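Local coordinates for protein origin of replication complex subunit 1B (Arabidopsis thaliana, PDB 5HH7) that binds origins of replication as a subunit of the origin recognition complex and reads the unmodified histone H3 tail through its BAH-PHD cassette, at residues Asp145-Ile150 with Asp182-Cys187; Arg13-Lys18 with Ile136-Lys141; Tyr155-Glu160 with Arg172-Thr177. All coordinates share one frame; numbering follows the deposited sequence.

Overall arrangement
All three contacts join strands of the one curled, mixed sheet of the BAH domain. Along the chain contact 2 comes first, pairing strand 13-16 near the N-terminus with strand 132-142; contact 1 follows, and contact 3 is nested inside the loop that contact 1 closes. Contacts 1 and 3 bind the same two neighbours, strands 148-156 and 175-184, at opposite ends, with centres about 24 Å apart. Contacts 1 and 2 have centres about 10 Å apart and touch through Trp140, Trp149, Arg13 and Asp182. The N-terminal strand, far away in sequence from the BAH strands, is thus built into their sheet.

Contact 1 of 3, residues Asp145-Ile150 with Asp182-Cys187; sequences DGVYWI and DIEMEC
Between Ile150 and Ile183 two backbone hydrogen bonds close an antiparallel pair: Ile150 N reaches Ile183 O at 2.8 Å, and Ile183 N returns to Ile150 O at 3.0 Å. Both are nearly straight at hydrogen. A third bond, also 3.0 Å long, goes from Met185 N to Tyr148 O, where the chain turns from strand into a 3-10 segment. Tyr148 O has a second donor, a water that in turn accepts from Glu186 N.

This is a piece of the curled BAH-domain sheet, the meeting of strands 148-156 and 175-184, with Trp149 and Glu184 as the non-hydrogen-bonded pair beside the Ile150-Ile183 pair.

Trp149 makes a CH-pi contact. Chi1 (-70°) puts its CG anti to the carbonyl carbon and chi2 (74°) turns the ring about the next bond; the indole lies side by side with Glu184 and points the same way. Glu184 CG sits over the six-membered ring, 3.5 Å from its centroid and 11° off the normal. Rim atom CZ3 of Trp149 meets Asp182 O at 3.6 Å. The carboxylate of Glu184 goes to a salt bridge with Arg37, that of Asp182 to one with Arg13.

Apolar contacts gather at Met185. Its CG touches Ile150 CG2 at 3.7 Å, the two side chains crossing at about a right angle, while its SD rests 3.7 Å from Tyr148 CB and makes an oblique Met-aromatic contact with the ring. Val19 and Phe21 also pack against Met185.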
loop_
_atom_site.group_PDB
_atom_site.type_symbol
_atom_site.label_atom_id
_atom_site.label_comp_id
_atom_site.label_asym_id
_atom_site.label_seq_id
_atom_site.Cartn_x
_atom_site.Cartn_y
_atom_site.Cartn_z
ATOM N N ASP A 145 -27.150 6.038 -15.989
ATOM C CA ASP A 145 -26.570 4.912 -16.723
ATOM C C ASP A 145 -26.358 3.641 -15.894
ATOM O O ASP A 145 -25.940 2.613 -16.426
ATOM C CB ASP A 145 -25.255 5.331 -17.387
ATOM C CG ASP A 145 -24.278 5.960 -16.410
ATOM O OD1 ASP A 145 -24.391 5.699 -15.193
ATOM O OD2 ASP A 145 -23.393 6.719 -16.859
ATOM N N GLY A 146 -26.634 3.715 -14.596
ATOM C CA GLY A 146 -26.490 2.559 -13.727
ATOM C C GLY A 146 -25.054 2.237 -13.348
ATOM O O GLY A 146 -24.789 1.220 -12.709
ATOM N N VAL A 147 -24.125 3.106 -13.737
ATOM C CA VAL A 147 -22.706 2.895 -13.458
ATOM C C VAL A 147 -22.362 3.229 -12.007
ATOM O O VAL A 147 -22.818 4.241 -11.474
ATOM C CB VAL A 147 -21.825 3.738 -14.405
ATOM C CG1 VAL A 147 -20.348 3.616 -14.034
ATOM C CG2 VAL A 147 -22.059 3.323 -15.852
ATOM N N TYR A 148 -21.568 2.372 -11.372
ATOM C CA TYR A 148 -21.144 2.591 -9.992
ATOM C C TYR A 148 -19.860 3.414 -9.893
ATOM O O TYR A 148 -18.926 3.237 -10.678
ATOM C CB TYR A 148 -20.982 1.259 -9.254
ATOM C CG TYR A 148 -22.294 0.664 -8.790
ATOM C CD1 TYR A 148 -23.106 -0.045 -9.665
ATOM C CD2 TYR A 148 -22.723 0.821 -7.478
ATOM C CE1 TYR A 148 -24.309 -0.588 -9.245
ATOM C CE2 TYR A 148 -23.925 0.281 -7.048
ATOM C CZ TYR A 148 -24.714 -0.421 -7.936
ATOM O OH TYR A 148 -25.910 -0.958 -7.513
ATOM N N TRP A 149 -19.830 4.311 -8.912
ATOM C CA TRP A 149 -18.722 5.235 -8.713
ATOM C C TRP A 149 -18.339 5.280 -7.243
ATOM O O TRP A 149 -19.110 4.865 -6.378
ATOM C CB TRP A 149 -19.136 6.652 -9.110
ATOM C CG TRP A 149 -19.333 6.905 -10.570
ATOM C CD1 TRP A 149 -20.376 6.485 -11.348
ATOM C CD2 TRP A 149 -18.485 7.683 -11.422
ATOM N NE1 TRP A 149 -20.215 6.936 -12.636
ATOM C CE2 TRP A 149 -19.062 7.674 -12.708
ATOM C CE3 TRP A 149 -17.284 8.375 -11.224
ATOM C CZ2 TRP A 149 -18.483 8.332 -13.791
ATOM C CZ3 TRP A 149 -16.709 9.027 -12.300
ATOM C CH2 TRP A 149 -17.309 9.002 -13.568
ATOM N N ILE A 150 -17.150 5.801 -6.964
ATOM C CA ILE A 150 -16.785 6.175 -5.604
ATOM C C ILE A 150 -16.292 7.613 -5.587
ATOM O O ILE A 150 -15.872 8.147 -6.615
ATOM C CB ILE A 150 -15.639 5.299 -5.029
ATOM C CG1 ILE A 150 -14.368 5.455 -5.872
ATOM C CG2 ILE A 150 -16.060 3.840 -4.916
ATOM C CD1 ILE A 150 -13.110 4.910 -5.214
ATOM N N ASP A 182 -14.140 12.026 -8.219
ATOM C CA ASP A 182 -15.106 11.014 -8.624
ATOM C C ASP A 182 -14.421 10.018 -9.547
ATOM O O ASP A 182 -13.854 10.394 -10.572
ATOM C CB ASP A 182 -16.305 11.648 -9.327
ATOM C CG ASP A 182 -17.104 12.559 -8.413
ATOM O OD1 ASP A 182 -16.824 12.583 -7.196
ATOM O OD2 ASP A 182 -18.022 13.243 -8.914
ATOM N N ILE A 183 -14.481 8.747 -9.169
ATOM C CA ILE A 183 -13.788 7.684 -9.881
ATOM C C ILE A 183 -14.735 6.506 -10.080
ATOM O O ILE A 183 -15.416 6.091 -9.146
ATOM C CB ILE A 183 -12.563 7.201 -9.074
ATOM C CG1 ILE A 183 -11.520 8.316 -8.946
ATOM C CG2 ILE A 183 -11.946 5.966 -9.711
ATOM C CD1 ILE A 183 -10.727 8.567 -10.214
ATOM N N GLU A 184 -14.791 5.975 -11.296
ATOM C CA GLU A 184 -15.609 4.799 -11.562
ATOM C C GLU A 184 -15.055 3.604 -10.790
ATOM O O GLU A 184 -13.839 3.427 -10.707
ATOM C CB GLU A 184 -15.637 4.492 -13.059
ATOM C CG GLU A 184 -16.364 5.534 -13.890
ATOM C CD GLU A 184 -15.872 5.585 -15.323
ATOM O OE1 GLU A 184 -16.715 5.568 -16.244
ATOM O OE2 GLU A 184 -14.641 5.652 -15.527
ATOM N N MET A 185 -15.943 2.790 -10.226
ATOM C CA MET A 185 -15.520 1.620 -9.458
ATOM C C MET A 185 -14.742 0.634 -10.322
ATOM O O MET A 185 -13.960 -0.169 -9.814
ATOM C CB MET A 185 -16.719 0.923 -8.806
ATOM C CG MET A 185 -17.333 1.693 -7.646
ATOM S SD MET A 185 -18.400 0.661 -6.621
ATOM C CE MET A 185 -17.185 -0.341 -5.770
ATOM N N GLU A 186 -14.960 0.708 -11.631
ATOM C CA GLU A 186 -14.219 -0.097 -12.592
ATOM C C GLU A 186 -12.717 0.197 -12.530
ATOM O O GLU A 186 -11.894 -0.638 -12.906
ATOM C CB GLU A 186 -14.749 0.168 -14.003
ATOM C CG GLU A 186 -14.136 -0.701 -15.086
ATOM C CD GLU A 186 -14.529 -0.253 -16.480
ATOM O OE1 GLU A 186 -15.582 0.406 -16.621
ATOM O OE2 GLU A 186 -13.779 -0.549 -17.435
ATOM N N CYS A 187 -12.367 1.386 -12.045
ATOM C CA CYS A 187 -10.967 1.796 -11.959
ATOM C C CYS A 187 -10.258 1.276 -10.710
ATOM O O CYS A 187 -9.040 1.413 -10.583
ATOM C CB CYS A 187 -10.851 3.320 -12.024
ATOM S SG CYS A 187 -11.443 4.024 -13.572
HETATM O O HOH W 1 -17.687 1.593 -12.699
#

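Contact 2 of 3, residues Arg13-Lys18 with Ile136-Lys141; sequences RVYYNK and IDKLWK
Arg13 lays its guanidinium flat on the indole of Trp140, planes 15° apart, where the N-terminal strand 13-16 pairs antiparallel with strand 132-142 of the BAH-domain sheet. The arginine chain is extended from CG to NE and passes over one indole face. CD sits 3.6 Å from the centroid of the five-membered ring. CZ comes 3.3 Å from Trp140 CZ2, and with respect to the six-membered ring as a whole the cation-pi contact is off-centre. Trp140 NE1 bonds to Glu142, and the indole also meets the ring of Trp149, the planes nearly parallel.

Tyr15 lies side by side with Trp140. Trp140 CB stands over the tyrosine ring, offset toward the rim, and Tyr15 CE2 approaches Trp140 CE3 at 3.7 Å. Lys138 CB comes in at the edge of the tyrosine ring, while the lysine chain bends at chi2 and chi4 and carries NZ to a salt bridge with Asp137. Behind these side chains Val14 and Lys141 exchange two backbone bonds, and Tyr16 N donates to Leu139 O at 2.8 Å.

Two further bonds hold the guanidinium of Arg13 in place. NH2 forms a salt bridge with Asp182, and NH1 donates to Tyr15 OH at 2.8 Å, the hydroxyl oxygen lying only 5° out of the guanidinium plane.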
loop_
_atom_site.group_PDB
_atom_site.type_symbol
_atom_site.label_atom_id
_atom_site.label_comp_id
_atom_site.label_asym_id
_atom_site.label_seq_id
_atom_site.Cartn_x
_atom_site.Cartn_y
_atom_site.Cartn_z
ATOM N N ARG A 13 -28.267 10.415 -8.260
ATOM C CA ARG A 13 -27.359 9.487 -7.596
ATOM C C ARG A 13 -28.053 8.731 -6.468
ATOM O O ARG A 13 -28.854 9.299 -5.726
ATOM C CB ARG A 13 -26.151 10.228 -7.017
ATOM C CG ARG A 13 -25.206 10.829 -8.033
ATOM C CD ARG A 13 -24.019 11.463 -7.322
ATOM N NE ARG A 13 -23.038 12.028 -8.242
ATOM C CZ ARG A 13 -21.895 12.584 -7.853
ATOM N NH1 ARG A 13 -21.595 12.645 -6.561
ATOM N NH2 ARG A 13 -21.048 13.075 -8.751
ATOM N N VAL A 14 -27.732 7.448 -6.337
ATOM C CA VAL A 14 -28.164 6.663 -5.188
ATOM C C VAL A 14 -26.931 6.239 -4.397
ATOM O O VAL A 14 -26.139 5.416 -4.861
ATOM C CB VAL A 14 -28.959 5.414 -5.610
ATOM C CG1 VAL A 14 -29.297 4.560 -4.395
ATOM C CG2 VAL A 14 -30.225 5.817 -6.354
ATOM N N TYR A 15 -26.764 6.813 -3.210
ATOM C CA TYR A 15 -25.589 6.545 -2.385
ATOM C C TYR A 15 -25.751 5.277 -1.552
ATOM O O TYR A 15 -26.853 4.943 -1.121
ATOM C CB TYR A 15 -25.282 7.739 -1.476
ATOM C CG TYR A 15 -24.632 8.903 -2.189
ATOM C CD1 TYR A 15 -25.397 9.930 -2.730
ATOM C CD2 TYR A 15 -23.251 8.978 -2.318
ATOM C CE1 TYR A 15 -24.802 10.998 -3.383
ATOM C CE2 TYR A 15 -22.649 10.041 -2.966
ATOM C CZ TYR A 15 -23.429 11.048 -3.496
ATOM O OH TYR A 15 -22.828 12.104 -4.143
ATOM N N TYR A 16 -24.641 4.578 -1.336
ATOM C CA TYR A 16 -24.635 3.338 -0.572
ATOM C C TYR A 16 -23.556 3.357 0.500
ATOM O O TYR A 16 -22.491 3.950 0.313
ATOM C CB TYR A 16 -24.379 2.145 -1.495
ATOM C CG TYR A 16 -25.474 1.876 -2.499
ATOM C CD1 TYR A 16 -26.600 1.146 -2.146
ATOM C CD2 TYR A 16 -25.377 2.339 -3.804
ATOM C CE1 TYR A 16 -27.603 0.893 -3.060
ATOM C CE2 TYR A 16 -26.375 2.088 -4.728
ATOM C CZ TYR A 16 -27.486 1.365 -4.349
ATOM O OH TYR A 16 -28.485 1.112 -5.261
ATOM N N ASN A 17 -23.823 2.695 1.620
ATOM C CA ASN A 17 -22.787 2.485 2.619
ATOM C C ASN A 17 -21.809 1.426 2.128
ATOM O O ASN A 17 -20.606 1.507 2.381
ATOM C CB ASN A 17 -23.384 2.074 3.963
ATOM C CG ASN A 17 -22.325 1.654 4.961
ATOM O OD1 ASN A 17 -21.590 2.488 5.493
ATOM N ND2 ASN A 17 -22.236 0.355 5.220
ATOM N N LYS A 18 -22.333 0.433 1.418
ATOM C CA LYS A 18 -21.480 -0.580 0.811
ATOM C C LYS A 18 -22.054 -1.153 -0.481
ATOM O O LYS A 18 -23.269 -1.173 -0.686
ATOM C CB LYS A 18 -21.151 -1.699 1.805
ATOM C CG LYS A 18 -22.346 -2.477 2.312
ATOM C CD LYS A 18 -21.899 -3.569 3.272
ATOM C CE LYS A 18 -23.084 -4.333 3.843
ATOM N NZ LYS A 18 -23.999 -3.443 4.611
ATOM N N ILE A 136 -12.067 5.183 0.395
ATOM C CA ILE A 136 -13.400 5.354 -0.160
ATOM C C ILE A 136 -14.243 6.274 0.716
ATOM O O ILE A 136 -14.587 5.935 1.850
ATOM C CB ILE A 136 -14.108 4.008 -0.360
ATOM C CG1 ILE A 136 -13.310 3.136 -1.336
ATOM C CG2 ILE A 136 -15.514 4.235 -0.878
ATOM C CD1 ILE A 136 -13.958 1.798 -1.646
ATOM N N ASP A 137 -14.565 7.444 0.177
ATOM C CA ASP A 137 -15.332 8.448 0.903
ATOM C C ASP A 137 -16.827 8.220 0.710
ATOM O O ASP A 137 -17.602 8.261 1.668
ATOM C CB ASP A 137 -14.941 9.847 0.425
ATOM C CG ASP A 137 -15.571 10.947 1.252
ATOM O OD1 ASP A 137 -15.137 11.146 2.405
ATOM O OD2 ASP A 137 -16.492 11.619 0.742
ATOM N N LYS A 138 -17.225 7.982 -0.535
ATOM C CA LYS A 138 -18.618 7.697 -0.865
ATOM C C LYS A 138 -18.680 6.591 -1.914
ATOM O O LYS A 138 -17.703 6.343 -2.616
ATOM C CB LYS A 138 -19.313 8.946 -1.417
ATOM C CG LYS A 138 -19.323 10.150 -0.486
ATOM C CD LYS A 138 -20.244 9.935 0.700
ATOM C CE LYS A 138 -20.380 11.212 1.516
ATOM N NZ LYS A 138 -19.045 11.748 1.906
ATOM N N LEU A 139 -19.827 5.924 -1.999
ATOM C CA LEU A 139 -20.118 4.996 -3.088
ATOM C C LEU A 139 -21.511 5.305 -3.610
ATOM O O LEU A 139 -22.429 5.537 -2.825
ATOM C CB LEU A 139 -20.084 3.545 -2.608
ATOM C CG LEU A 139 -18.784 2.964 -2.057
ATOM C CD1 LEU A 139 -18.950 2.640 -0.583
ATOM C CD2 LEU A 139 -18.373 1.724 -2.844
ATOM N N TRP A 140 -21.680 5.304 -4.927
ATOM C CA TRP A 140 -23.009 5.525 -5.485
ATOM C C TRP A 140 -23.215 4.916 -6.864
ATOM O O TRP A 140 -22.261 4.643 -7.596
ATOM C CB TRP A 140 -23.353 7.018 -5.521
ATOM C CG TRP A 140 -22.703 7.784 -6.636
ATOM C CD1 TRP A 140 -23.198 7.984 -7.895
ATOM C CD2 TRP A 140 -21.446 8.470 -6.586
ATOM N NE1 TRP A 140 -22.321 8.745 -8.632
ATOM C CE2 TRP A 140 -21.239 9.056 -7.851
ATOM C CE3 TRP A 140 -20.474 8.640 -5.595
ATOM C CZ2 TRP A 140 -20.100 9.803 -8.151
ATOM C CZ3 TRP A 140 -19.344 9.383 -5.893
ATOM C CH2 TRP A 140 -19.166 9.953 -7.161
ATOM N N LYS A 141 -24.482 4.704 -7.201
ATOM C CA LYS A 141 -24.866 4.308 -8.540
ATOM C C LYS A 141 -25.386 5.541 -9.264
ATOM O O LYS A 141 -26.267 6.240 -8.765
ATOM C CB LYS A 141 -25.949 3.228 -8.490
ATOM C CG LYS A 141 -26.374 2.715 -9.856
ATOM C CD LYS A 141 -27.377 1.579 -9.734
ATOM C CE LYS A 141 -28.638 2.027 -9.015
ATOM N NZ LYS A 141 -29.648 0.932 -8.937
HETATM O O HOH W 2 -21.729 6.734 -0.015
#

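Contact 3 of 3, residues Tyr155-Glu160 with Arg172-Thr177; sequences YMIPEE and RELYLT
Tyr175 O accepts from Met156 N at 2.8 Å, the bond bent to 145° at hydrogen. The same oxygen meets Tyr155 CA at 3.2 Å, a CA-H...O contact, and lies near the plane of the Tyr155 ring at its edge. Met156 O is in turn met by Tyr175 N at 3.0 Å, a bond almost straight at hydrogen.

Tyr155 does most of the side-chain work on one face of the sheet. Leu176 has CG anti to its backbone N (chi1 -174°), and the turn at chi2 (54°) then sets CD1 over one face of the tyrosine ring, 3.9 Å from the centroid and offset toward the rim. Leu174 approaches differently: its side chain crosses the tyrosine at about a right angle, and CB touches CD1 of the ring at 3.9 Å. The phenol hydroxyl is hydrogen-bonded to Asp31.

The pairing belongs to the BAH-domain sheet, where strands 148-156 and 175-184 run antiparallel and a chain connection of 11 residues with neither helix nor strand joins the two segments. Strand 210-218 carries Cys213, which packs on both Tyr155 and Leu176.

Met156 and Tyr175 point to the other face. There Met156 CB meets Thr177 CG2 at 3.6 Å, while Thr177 OG1 bonds to Trp154 O. Beyond the paired residues the chain turns into the 3-10 segment 158-160; Pro158 CD approaches Glu173 O at 3.3 Å, and the proline crosses Tyr175 obliquely, its CB and CA lying near CE2. Ile157 CG2 packs against Leu174 CD2 at 3.8 Å, with Leu127 of helix 122-127 also touching the isoleucine.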
loop_
_atom_site.group_PDB
_atom_site.type_symbol
_atom_site.label_atom_id
_atom_site.label_comp_id
_atom_site.label_asym_id
_atom_site.label_seq_id
_atom_site.Cartn_x
_atom_site.Cartn_y
_atom_site.Cartn_z
ATOM N N TYR A 155 -4.515 9.114 -1.270
ATOM C CA TYR A 155 -3.279 9.057 -0.513
ATOM C C TYR A 155 -2.188 9.652 -1.394
ATOM O O TYR A 155 -2.365 9.805 -2.610
ATOM C CB TYR A 155 -2.921 7.619 -0.127
ATOM C CG TYR A 155 -3.774 7.035 0.985
ATOM C CD1 TYR A 155 -3.512 7.336 2.318
ATOM C CD2 TYR A 155 -4.829 6.173 0.703
ATOM C CE1 TYR A 155 -4.280 6.807 3.340
ATOM C CE2 TYR A 155 -5.608 5.637 1.723
ATOM C CZ TYR A 155 -5.325 5.958 3.040
ATOM O OH TYR A 155 -6.083 5.434 4.064
ATOM N N MET A 156 -1.063 9.991 -0.780
ATOM C CA MET A 156 0.081 10.507 -1.517
ATOM C C MET A 156 1.371 9.995 -0.884
ATOM O O MET A 156 1.516 10.006 0.337
ATOM C CB MET A 156 0.064 12.039 -1.536
ATOM C CG MET A 156 1.297 12.681 -2.178
ATOM S SD MET A 156 1.211 14.489 -2.225
ATOM C CE MET A 156 -0.044 14.740 -3.481
ATOM N N ILE A 157 2.300 9.534 -1.713
ATOM C CA ILE A 157 3.598 9.101 -1.214
ATOM C C ILE A 157 4.448 10.334 -0.911
ATOM O O ILE A 157 4.273 11.379 -1.539
ATOM C CB ILE A 157 4.316 8.163 -2.212
ATOM C CG1 ILE A 157 4.611 8.888 -3.524
ATOM C CG2 ILE A 157 3.475 6.915 -2.463
ATOM C CD1 ILE A 157 5.391 8.042 -4.521
ATOM N N PRO A 158 5.353 10.225 0.076
ATOM C CA PRO A 158 6.165 11.369 0.507
ATOM C C PRO A 158 6.938 12.037 -0.630
ATOM O O PRO A 158 7.060 13.259 -0.627
ATOM C CB PRO A 158 7.129 10.744 1.525
ATOM C CG PRO A 158 6.354 9.613 2.105
ATOM C CD PRO A 158 5.561 9.050 0.943
ATOM N N GLU A 159 7.432 11.252 -1.585
ATOM C CA GLU A 159 8.195 11.799 -2.708
ATOM C C GLU A 159 7.392 12.812 -3.517
ATOM O O GLU A 159 7.958 13.714 -4.132
ATOM C CB GLU A 159 8.669 10.682 -3.643
ATOM C CG GLU A 159 9.920 9.954 -3.188
ATOM C CD GLU A 159 9.622 8.817 -2.232
ATOM O OE1 GLU A 159 8.437 8.634 -1.866
ATOM O OE2 GLU A 159 10.577 8.106 -1.848
ATOM N N GLU A 160 6.069 12.657 -3.522
ATOM C CA GLU A 160 5.215 13.496 -4.357
ATOM C C GLU A 160 4.749 14.783 -3.680
ATOM O O GLU A 160 4.150 15.646 -4.325
ATOM C CB GLU A 160 4.033 12.690 -4.902
ATOM C CG GLU A 160 4.463 11.647 -5.932
ATOM C CD GLU A 160 3.293 10.957 -6.598
ATOM O OE1 GLU A 160 2.160 11.087 -6.094
ATOM O OE2 GLU A 160 3.510 10.287 -7.630
ATOM N N ARG A 172 7.009 2.399 3.789
ATOM C CA ARG A 172 5.615 2.066 3.505
ATOM C C ARG A 172 4.638 3.143 3.975
ATOM O O ARG A 172 3.443 2.878 4.139
ATOM C CB ARG A 172 5.250 0.711 4.119
ATOM C CG ARG A 172 5.881 -0.476 3.402
ATOM C CD ARG A 172 5.550 -1.793 4.092
ATOM N NE ARG A 172 5.897 -2.941 3.259
ATOM C CZ ARG A 172 5.102 -3.455 2.326
ATOM N NH1 ARG A 172 5.500 -4.505 1.616
ATOM N NH2 ARG A 172 3.907 -2.921 2.102
ATOM N N GLU A 173 5.138 4.360 4.178
ATOM C CA GLU A 173 4.303 5.433 4.716
ATOM C C GLU A 173 3.580 6.243 3.640
ATOM O O GLU A 173 4.166 6.606 2.622
ATOM C CB GLU A 173 5.114 6.368 5.624
ATOM C CG GLU A 173 4.260 7.440 6.305
ATOM C CD GLU A 173 5.013 8.215 7.369
ATOM O OE1 GLU A 173 6.252 8.074 7.449
ATOM O OE2 GLU A 173 4.359 8.955 8.137
ATOM N N LEU A 174 2.298 6.509 3.880
ATOM C CA LEU A 174 1.486 7.344 3.003
ATOM C C LEU A 174 0.916 8.507 3.803
ATOM O O LEU A 174 0.775 8.415 5.023
ATOM C CB LEU A 174 0.318 6.534 2.435
ATOM C CG LEU A 174 0.662 5.246 1.686
ATOM C CD1 LEU A 174 -0.606 4.480 1.338
ATOM C CD2 LEU A 174 1.474 5.564 0.432
ATOM N N TYR A 175 0.580 9.590 3.109
ATOM C CA TYR A 175 -0.189 10.681 3.697
ATOM C C TYR A 175 -1.581 10.671 3.086
ATOM O O TYR A 175 -1.729 10.424 1.891
ATOM C CB TYR A 175 0.457 12.027 3.384
ATOM C CG TYR A 175 1.866 12.185 3.895
ATOM C CD1 TYR A 175 2.207 11.798 5.186
ATOM C CD2 TYR A 175 2.856 12.729 3.088
ATOM C CE1 TYR A 175 3.504 11.947 5.656
ATOM C CE2 TYR A 175 4.152 12.881 3.547
ATOM C CZ TYR A 175 4.470 12.490 4.831
ATOM O OH TYR A 175 5.760 12.648 5.286
ATOM N N LEU A 176 -2.598 10.942 3.900
ATOM C CA LEU A 176 -3.957 11.078 3.386
ATOM C C LEU A 176 -4.232 12.538 3.043
ATOM O O LEU A 176 -4.285 13.390 3.925
ATOM C CB LEU A 176 -4.978 10.574 4.406
ATOM C CG LEU A 176 -6.424 10.548 3.900
ATOM C CD1 LEU A 176 -6.513 9.759 2.603
ATOM C CD2 LEU A 176 -7.358 9.961 4.954
ATOM N N THR A 177 -4.399 12.834 1.760
ATOM C CA THR A 177 -4.572 14.221 1.346
ATOM C C THR A 177 -6.006 14.687 1.532
ATOM O O THR A 177 -6.891 13.904 1.889
ATOM C CB THR A 177 -4.200 14.421 -0.132
ATOM O OG1 THR A 177 -5.230 13.866 -0.962
ATOM C CG2 THR A 177 -2.876 13.751 -0.445
#